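Local coordinates for conserved hypothetical protein NMB0706 (Neisseria meningitidis, PDB 1RV9) that is of unknown function but belongs to the multi-copper polyphenol oxidoreductase laccase family and is possibly an enzyme, at residues A[53-56]-A[57-61]. Numbering follows the deposited sequence.
Sequences VGDN and PEAVR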
loop_
_atom_site.group_PDB
_atom_site.type_symbol
_atom_site.label_atom_id
_atom_site.label_comp_id
_atom_site.label_asym_id
_atom_site.label_seq_id
_atom_site.Cartn_x
_atom_site.Cartn_y
_atom_site.Cartn_z
ATOM N N VAL A 53 -16.298 2.957 -2.261
ATOM C CA VAL A 53 -16.787 2.103 -1.188
ATOM C C VAL A 53 -18.176 2.415 -0.630
ATOM O O VAL A 53 -18.580 1.841 0.384
ATOM C CB VAL A 53 -15.759 2.050 -0.031
ATOM C CG1 VAL A 53 -14.450 1.439 -0.537
ATOM C CG2 VAL A 53 -15.495 3.454 0.511
ATOM N N GLY A 54 -18.901 3.313 -1.293
ATOM C CA GLY A 54 -20.253 3.641 -0.859
ATOM C C GLY A 54 -20.437 4.789 0.118
ATOM O O GLY A 54 -21.540 4.989 0.639
ATOM N N ASP A 55 -19.375 5.548 0.367
ATOM C CA ASP A 55 -19.432 6.678 1.293
ATOM C C ASP A 55 -19.993 7.902 0.566
ATOM O O ASP A 55 -20.148 7.888 -0.655
ATOM C CB ASP A 55 -18.019 6.969 1.823
ATOM C CG ASP A 55 -18.009 7.906 3.022
ATOM O OD1 ASP A 55 -19.093 8.272 3.522
ATOM O OD2 ASP A 55 -16.902 8.274 3.475
ATOM N N ASN A 56 -20.314 8.952 1.317
ATOM C CA ASN A 56 -20.837 10.178 0.722
ATOM C C ASN A 56 -19.711 10.831 -0.076
ATOM O O ASN A 56 -18.638 11.099 0.461
ATOM C CB ASN A 56 -21.331 11.129 1.819
ATOM C CG ASN A 56 -21.812 12.460 1.268
ATOM O OD1 ASN A 56 -21.013 13.321 0.901
ATOM N ND2 ASN A 56 -23.128 12.632 1.201
ATOM N N PRO A 57 -19.937 11.080 -1.376
ATOM C CA PRO A 57 -18.928 11.700 -2.242
ATOM C C PRO A 57 -18.353 13.011 -1.704
ATOM O O PRO A 57 -17.144 13.242 -1.780
ATOM C CB PRO A 57 -19.678 11.886 -3.557
ATOM C CG PRO A 57 -20.602 10.706 -3.568
ATOM C CD PRO A 57 -21.132 10.710 -2.154
ATOM N N GLU A 58 -19.214 13.867 -1.163
ATOM C CA GLU A 58 -18.752 15.143 -0.625
ATOM C C GLU A 58 -17.827 14.932 0.570
ATOM O O GLU A 58 -16.849 15.659 0.743
ATOM C CB GLU A 58 -19.938 16.013 -0.203
ATOM C CG GLU A 58 -19.519 17.311 0.469
ATOM C CD GLU A 58 -20.689 18.069 1.059
ATOM O OE1 GLU A 58 -21.511 18.603 0.284
ATOM O OE2 GLU A 58 -20.787 18.125 2.304
ATOM N N ALA A 59 -18.142 13.936 1.393
ATOM C CA ALA A 59 -17.331 13.633 2.567
ATOM C C ALA A 59 -15.936 13.187 2.140
ATOM O O ALA A 59 -14.935 13.639 2.695
ATOM C CB ALA A 59 -17.995 12.543 3.399
ATOM N N VAL A 60 -15.875 12.300 1.152
ATOM C CA VAL A 60 -14.589 11.810 0.660
ATOM C C VAL A 60 -13.758 12.960 0.103
ATOM O O VAL A 60 -12.547 13.019 0.313
ATOM C CB VAL A 60 -14.773 10.749 -0.445
ATOM C CG1 VAL A 60 -13.409 10.321 -0.988
ATOM C CG2 VAL A 60 -15.516 9.549 0.114
ATOM N N ARG A 61 -14.410 13.870 -0.612
ATOM C CA ARG A 61 -13.721 15.018 -1.186
ATOM C C ARG A 61 -13.077 15.832 -0.068
ATOM O O ARG A 61 -11.940 16.288 -0.191
ATOM C CB ARG A 61 -14.711 15.896 -1.956
ATOM C CG ARG A 61 -14.102 17.138 -2.582
ATOM C CD ARG A 61 -15.016 18.336 -2.366
ATOM N NE ARG A 61 -14.515 19.204 -1.303
ATOM C CZ ARG A 61 -15.269 19.753 -0.354
ATOM N NH1 ARG A 61 -16.575 19.524 -0.318
ATOM N NH2 ARG A 61 -14.715 20.544 0.558
#
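Asn56 folds its side-chain amide across the open end of helix 57-71, its OD1 facing the amide nitrogens of Glu58 and Ala59 as the N-cap of that helix. The firmer of the two capping bonds runs from Ala59 N to Asn56 OD1 at 3.0 Å; the donor lies in the carbonyl plane on a lone pair, and the N-H points at the oxygen with an angle of 148°. Glu58 N sits closer, 2.8 Å from Asn56 OD1, but its hydrogen is badly bent away, so that bond is weak. The amide reaches this place because CG of Asn56 stands anti to the backbone N (chi1 177°), which sets the carboxamide across the N-terminal end of the helix, and Asn56 CB comes 4.0 Å from Ala59 CB. Pro57 follows at the first helical position, where its ring nitrogen has no hydrogen to offer.

The regular helical bonding begins at the same residue: Val60 N donates to Asn56 O, and Arg61 N then bonds to Pro57 O. Asp55 crosses the buried Val60 side chain at a slant, Val60 CG2 lying 3.9 Å from Asp55 OD2. That OD2 is hydrogen-bonded to Asn48 ND2 and Ser40 OG, which ties the residue just before the cap to earlier parts of the same loop, between strand 28-33 and the helix. The other carboxylate oxygen, Asp55 OD1, accepts from Asn56 N at 2.6 Å, with the donor standing 47° out of the carboxylate plane.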